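Local coordinates for protein calreticulin, putative,Calreticulin, putative (PDB 5HCF) that probably acts as a lectin-like chaperone of the calreticulin family, binding both carbohydrate and peptide through a globular domain of legume-lectin fold, at residues A[1-14]-A[224-236]. Residues are numbered along the deposited sequence; the frame is centred on the assembly and turned at random.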
loop_
_atom_site.group_PDB
_atom_site.type_symbol
_atom_site.label_atom_id
_atom_site.label_comp_id
_atom_site.label_asym_id
_atom_site.label_seq_id
_atom_site.Cartn_x
_atom_site.Cartn_y
_atom_site.Cartn_z
ATOM N N THR A 1 -11.396 10.339 -12.969
ATOM C CA THR A 1 -9.940 10.287 -13.014
ATOM C C THR A 1 -9.409 9.853 -11.643
ATOM O O THR A 1 -8.415 9.130 -11.552
ATOM C CB THR A 1 -9.338 11.641 -13.429
ATOM O OG1 THR A 1 -9.989 12.108 -14.619
ATOM C CG2 THR A 1 -7.850 11.507 -13.694
ATOM N N VAL A 2 -10.073 10.302 -10.580
ATOM C CA VAL A 2 -9.759 9.836 -9.233
ATOM C C VAL A 2 -10.912 8.955 -8.778
ATOM O O VAL A 2 -11.983 9.450 -8.432
ATOM C CB VAL A 2 -9.558 10.987 -8.229
ATOM C CG1 VAL A 2 -9.458 10.448 -6.807
ATOM C CG2 VAL A 2 -8.324 11.796 -8.580
ATOM N N TYR A 3 -10.687 7.645 -8.768
ATOM C CA TYR A 3 -11.759 6.703 -8.478
ATOM C C TYR A 3 -12.157 6.678 -7.011
ATOM O O TYR A 3 -13.290 6.333 -6.668
ATOM C CB TYR A 3 -11.354 5.289 -8.895
ATOM C CG TYR A 3 -10.885 5.138 -10.321
ATOM C CD1 TYR A 3 -11.694 5.512 -11.388
ATOM C CD2 TYR A 3 -9.643 4.574 -10.604
ATOM C CE1 TYR A 3 -11.267 5.352 -12.699
ATOM C CE2 TYR A 3 -9.209 4.408 -11.908
ATOM C CZ TYR A 3 -10.024 4.796 -12.951
ATOM O OH TYR A 3 -9.587 4.632 -14.247
ATOM N N PHE A 4 -11.231 7.065 -6.143
ATOM C CA PHE A 4 -11.384 6.757 -4.734
ATOM C C PHE A 4 -10.408 7.543 -3.881
ATOM O O PHE A 4 -9.247 7.718 -4.250
ATOM C CB PHE A 4 -11.190 5.251 -4.522
ATOM C CG PHE A 4 -11.323 4.810 -3.096
ATOM C CD1 PHE A 4 -12.570 4.517 -2.561
ATOM C CD2 PHE A 4 -10.207 4.666 -2.295
ATOM C CE1 PHE A 4 -12.696 4.105 -1.248
ATOM C CE2 PHE A 4 -10.328 4.254 -0.980
ATOM C CZ PHE A 4 -11.573 3.974 -0.456
ATOM N N HIS A 5 -10.890 8.025 -2.742
ATOM C CA HIS A 5 -10.050 8.751 -1.804
ATOM C C HIS A 5 -10.562 8.578 -0.378
ATOM O O HIS A 5 -11.473 9.282 0.051
ATOM C CB HIS A 5 -9.993 10.237 -2.160
ATOM C CG HIS A 5 -9.073 11.031 -1.285
ATOM N ND1 HIS A 5 -9.024 12.409 -1.308
ATOM C CD2 HIS A 5 -8.156 10.641 -0.367
ATOM C CE1 HIS A 5 -8.125 12.832 -0.441
ATOM N NE2 HIS A 5 -7.583 11.778 0.146
ATOM N N GLU A 6 -9.967 7.640 0.353
ATOM C CA GLU A 6 -10.319 7.443 1.755
ATOM C C GLU A 6 -9.574 8.436 2.641
ATOM O O GLU A 6 -8.350 8.376 2.759
ATOM C CB GLU A 6 -10.012 6.010 2.195
ATOM C CG GLU A 6 -10.443 5.709 3.616
ATOM C CD GLU A 6 -11.918 5.981 3.839
ATOM O OE1 GLU A 6 -12.747 5.167 3.382
ATOM O OE2 GLU A 6 -12.251 7.012 4.467
ATOM N N GLU A 7 -10.320 9.341 3.268
ATOM C CA GLU A 7 -9.729 10.348 4.145
ATOM C C GLU A 7 -9.711 9.867 5.587
ATOM O O GLU A 7 -9.039 10.445 6.443
ATOM C CB GLU A 7 -10.493 11.668 4.041
ATOM C CG GLU A 7 -10.303 12.378 2.719
ATOM C CD GLU A 7 -11.396 13.381 2.437
ATOM O OE1 GLU A 7 -12.537 12.955 2.167
ATOM O OE2 GLU A 7 -11.114 14.595 2.487
ATOM N N PHE A 8 -10.454 8.796 5.842
ATOM C CA PHE A 8 -10.613 8.268 7.187
ATOM C C PHE A 8 -11.059 9.353 8.149
ATOM O O PHE A 8 -10.522 9.484 9.253
ATOM C CB PHE A 8 -9.314 7.620 7.667
ATOM C CG PHE A 8 -9.110 6.227 7.147
ATOM C CD1 PHE A 8 -10.099 5.267 7.307
ATOM C CD2 PHE A 8 -7.943 5.876 6.486
ATOM C CE1 PHE A 8 -9.925 3.981 6.827
ATOM C CE2 PHE A 8 -7.763 4.586 6.004
ATOM C CZ PHE A 8 -8.757 3.639 6.177
ATOM N N LYS A 9 -12.040 10.138 7.715
ATOM C CA LYS A 9 -12.723 11.066 8.603
ATOM C C LYS A 9 -13.697 10.266 9.453
ATOM O O LYS A 9 -14.044 10.651 10.567
ATOM C CB LYS A 9 -13.455 12.150 7.812
ATOM C CG LYS A 9 -12.561 13.289 7.347
ATOM C CD LYS A 9 -13.327 14.291 6.499
ATOM C CE LYS A 9 -12.405 15.382 5.979
ATOM N NZ LYS A 9 -13.124 16.350 5.101
ATOM N N SER A 10 -14.119 9.133 8.905
ATOM C CA SER A 10 -14.982 8.186 9.598
ATOM C C SER A 10 -14.533 6.763 9.284
ATOM O O SER A 10 -13.661 6.551 8.442
ATOM C CB SER A 10 -16.444 8.385 9.193
ATOM O OG SER A 10 -17.206 7.209 9.425
ATOM N N MET A 11 -15.124 5.788 9.965
ATOM C CA MET A 11 -14.792 4.385 9.730
ATOM C C MET A 11 -16.002 3.451 9.669
ATOM O O MET A 11 -15.844 2.233 9.568
ATOM C CB MET A 11 -13.825 3.885 10.804
ATOM C CG MET A 11 -14.501 3.468 12.099
ATOM S SD MET A 11 -13.669 2.067 12.852
ATOM C CE MET A 11 -14.508 0.713 12.008
ATOM N N GLU A 12 -17.203 4.017 9.762
ATOM C CA GLU A 12 -18.428 3.223 9.763
ATOM C C GLU A 12 -18.599 2.403 8.488
ATOM O O GLU A 12 -19.144 1.301 8.531
ATOM C CB GLU A 12 -19.651 4.121 9.972
ATOM C CG GLU A 12 -19.731 4.728 11.360
ATOM C CD GLU A 12 -19.644 3.675 12.447
ATOM O OE1 GLU A 12 -20.306 2.624 12.307
ATOM O OE2 GLU A 12 -18.901 3.889 13.426
ATOM N N HIS A 13 -18.127 2.931 7.360
ATOM C CA HIS A 13 -18.278 2.247 6.073
ATOM C C HIS A 13 -17.215 1.168 5.862
ATOM O O HIS A 13 -17.216 0.471 4.847
ATOM C CB HIS A 13 -18.236 3.255 4.919
ATOM C CG HIS A 13 -17.012 4.117 4.912
ATOM N ND1 HIS A 13 -16.799 5.117 5.837
ATOM C CD2 HIS A 13 -15.938 4.134 4.087
ATOM C CE1 HIS A 13 -15.645 5.707 5.587
ATOM N NE2 HIS A 13 -15.103 5.131 4.529
ATOM N N TRP A 14 -16.304 1.040 6.819
ATOM C CA TRP A 14 -15.306 -0.021 6.778
ATOM C C TRP A 14 -15.770 -1.210 7.613
ATOM O O TRP A 14 -16.167 -1.052 8.768
ATOM C CB TRP A 14 -13.954 0.480 7.281
ATOM C CG TRP A 14 -13.166 1.228 6.251
ATOM C CD1 TRP A 14 -13.418 2.480 5.775
ATOM C CD2 TRP A 14 -12.000 0.765 5.560
ATOM N NE1 TRP A 14 -12.481 2.828 4.834
ATOM C CE2 TRP A 14 -11.598 1.791 4.684
ATOM C CE3 TRP A 14 -11.259 -0.421 5.596
ATOM C CZ2 TRP A 14 -10.480 1.672 3.854
ATOM C CZ3 TRP A 14 -10.151 -0.539 4.773
ATOM C CH2 TRP A 14 -9.773 0.502 3.914
ATOM N N PHE A 224 -3.207 5.216 9.378
ATOM C CA PHE A 224 -3.333 5.206 7.922
ATOM C C PHE A 224 -4.109 6.425 7.441
ATOM O O PHE A 224 -5.084 6.828 8.074
ATOM C CB PHE A 224 -4.032 3.930 7.448
ATOM C CG PHE A 224 -3.230 2.674 7.663
ATOM C CD1 PHE A 224 -3.168 2.079 8.912
ATOM C CD2 PHE A 224 -2.543 2.087 6.613
ATOM C CE1 PHE A 224 -2.434 0.923 9.108
ATOM C CE2 PHE A 224 -1.810 0.935 6.804
ATOM C CZ PHE A 224 -1.755 0.352 8.050
ATOM N N LYS A 225 -3.674 7.016 6.333
ATOM C CA LYS A 225 -4.392 8.147 5.746
ATOM C C LYS A 225 -4.388 8.153 4.218
ATOM O O LYS A 225 -3.525 7.547 3.579
ATOM C CB LYS A 225 -3.807 9.472 6.243
ATOM C CG LYS A 225 -4.203 9.853 7.655
ATOM C CD LYS A 225 -3.485 11.123 8.100
ATOM C CE LYS A 225 -3.830 12.307 7.211
ATOM N NZ LYS A 225 -5.296 12.491 7.092
ATOM N N ASP A 226 -5.370 8.852 3.656
ATOM C CA ASP A 226 -5.410 9.206 2.243
ATOM C C ASP A 226 -5.121 8.050 1.286
ATOM O O ASP A 226 -4.145 8.087 0.529
ATOM C CB ASP A 226 -4.423 10.345 1.978
ATOM C CG ASP A 226 -4.759 11.599 2.765
ATOM O OD1 ASP A 226 -5.795 12.233 2.470
ATOM O OD2 ASP A 226 -3.988 11.947 3.685
ATOM N N ILE A 227 -5.972 7.029 1.318
ATOM C CA ILE A 227 -5.909 5.973 0.316
ATOM C C ILE A 227 -6.514 6.481 -0.989
ATOM O O ILE A 227 -7.733 6.578 -1.123
ATOM C CB ILE A 227 -6.636 4.701 0.779
ATOM C CG1 ILE A 227 -6.007 4.187 2.074
ATOM C CG2 ILE A 227 -6.586 3.628 -0.303
ATOM C CD1 ILE A 227 -6.709 2.992 2.668
ATOM N N VAL A 228 -5.648 6.817 -1.941
ATOM C CA VAL A 228 -6.079 7.372 -3.219
ATOM C C VAL A 228 -5.845 6.402 -4.370
ATOM O O VAL A 228 -4.802 5.757 -4.451
ATOM C CB VAL A 228 -5.349 8.691 -3.532
ATOM C CG1 VAL A 228 -5.911 9.319 -4.792
ATOM C CG2 VAL A 228 -5.457 9.650 -2.358
ATOM N N ILE A 229 -6.826 6.302 -5.258
ATOM C CA ILE A 229 -6.691 5.479 -6.452
ATOM C C ILE A 229 -7.274 6.203 -7.666
ATOM O O ILE A 229 -8.378 6.752 -7.603
ATOM C CB ILE A 229 -7.373 4.105 -6.271
ATOM C CG1 ILE A 229 -6.882 3.443 -4.980
ATOM C CG2 ILE A 229 -7.090 3.200 -7.466
ATOM C CD1 ILE A 229 -7.513 2.100 -4.692
ATOM N N GLY A 230 -6.521 6.204 -8.764
ATOM C CA GLY A 230 -6.914 6.901 -9.975
ATOM C C GLY A 230 -6.169 6.414 -11.209
ATOM O O GLY A 230 -5.478 5.395 -11.171
ATOM N N ASP A 231 -6.311 7.140 -12.311
ATOM C CA ASP A 231 -5.662 6.755 -13.562
ATOM C C ASP A 231 -4.707 7.826 -14.083
ATOM O O ASP A 231 -4.216 7.730 -15.207
ATOM C CB ASP A 231 -6.712 6.422 -14.628
ATOM C CG ASP A 231 -7.618 7.595 -14.954
ATOM O OD1 ASP A 231 -7.403 8.697 -14.412
ATOM O OD2 ASP A 231 -8.563 7.409 -15.747
ATOM N N ASP A 232 -4.466 8.850 -13.271
ATOM C CA ASP A 232 -3.547 9.920 -13.637
ATOM C C ASP A 232 -2.548 10.183 -12.518
ATOM O O ASP A 232 -2.938 10.399 -11.372
ATOM C CB ASP A 232 -4.313 11.200 -13.966
ATOM C CG ASP A 232 -3.395 12.338 -14.366
ATOM O OD1 ASP A 232 -2.831 12.996 -13.467
ATOM O OD2 ASP A 232 -3.229 12.566 -15.584
ATOM N N LEU A 233 -1.262 10.179 -12.857
ATOM C CA LEU A 233 -0.206 10.269 -11.849
ATOM C C LEU A 233 -0.063 11.661 -11.237
ATOM O O LEU A 233 0.027 11.791 -10.015
ATOM C CB LEU A 233 1.134 9.834 -12.441
ATOM C CG LEU A 233 2.315 9.912 -11.473
ATOM C CD1 LEU A 233 2.049 9.074 -10.233
ATOM C CD2 LEU A 233 3.590 9.460 -12.158
ATOM N N LYS A 234 -0.007 12.692 -12.077
ATOM C CA LYS A 234 0.128 14.061 -11.580
ATOM C C LYS A 234 -1.023 14.435 -10.662
ATOM O O LYS A 234 -0.824 15.098 -9.645
ATOM C CB LYS A 234 0.216 15.069 -12.729
ATOM C CG LYS A 234 1.588 15.153 -13.378
ATOM C CD LYS A 234 1.523 15.835 -14.736
ATOM C CE LYS A 234 2.890 15.886 -15.396
ATOM N NZ LYS A 234 2.803 16.481 -16.755
ATOM N N GLU A 235 -2.227 14.019 -11.039
ATOM C CA GLU A 235 -3.417 14.271 -10.238
ATOM C C GLU A 235 -3.269 13.744 -8.813
ATOM O O GLU A 235 -3.600 14.428 -7.841
ATOM C CB GLU A 235 -4.642 13.642 -10.896
ATOM C CG GLU A 235 -5.935 14.337 -10.533
ATOM C CD GLU A 235 -7.117 13.788 -11.291
ATOM O OE1 GLU A 235 -7.335 12.563 -11.211
ATOM O OE2 GLU A 235 -7.829 14.573 -11.954
ATOM N N VAL A 236 -2.766 12.523 -8.701
ATOM C CA VAL A 236 -2.564 11.892 -7.407
ATOM C C VAL A 236 -1.439 12.569 -6.628
ATOM O O VAL A 236 -1.561 12.790 -5.423
ATOM C CB VAL A 236 -2.250 10.395 -7.570
ATOM C CG1 VAL A 236 -1.793 9.797 -6.251
ATOM C CG2 VAL A 236 -3.467 9.665 -8.117
#
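Phe4 and Ile227 pack side by side where the N-terminal strand 2-6 runs antiparallel to strand 224-230, forming part of the beta sandwich of this legume-lectin fold. Phe4 CE2 lies 3.9 Å from Ile227 CG2, and the ring meets Phe58 of the other sheet edge-to-face. With its CG1 anti to the carbonyl carbon (chi1 -59°), Ile227 brings CD1 to Phe8 CE2 at 3.8 Å and also reaches Trp14, filling the tight apolar side. Within this layer Glu6 is buried, its CG anti to the backbone N and over the centre of the Phe8 ring; a bend at chi2 (56°) turns the carboxylate toward three N-H donors. Glu6 OE1 accepts from His13 NE2 (2.6 Å) and, from above the carboxylate plane, from Trp14 NE1 (2.8 Å), while Phe8 N uses the anti lone pair of OE2.

Two bulges interrupt the ladder: a classic one, with Tyr3 and Phe4 opposite Ile229, and a G1 bulge, with Asp226 and Ile227 opposite Glu6. Ile229 N to Phe4 O (3.0 Å) is well aligned, but both bonds into Ile229 O are weak.

The other face is more polar and lined by helix 233-243 through Leu239. There, His5 NE2 gives a straight bond to the anti lone pair of Asp226 OD1 (3.0 Å, 164°), while Val228 CG2 touches His5 CD2 at 3.5 Å. The solvent side is the exposed Thr1 and Val2 end, cross-linked by Asp231 N to Thr1 O (3.0 Å). Three donors would probably stabilise the Glu6 carboxylate; Glu6 N bonding Ile227 O, with Phe8 and Trp14 packed on Ile227, joins the gathered loop to strand 224-230.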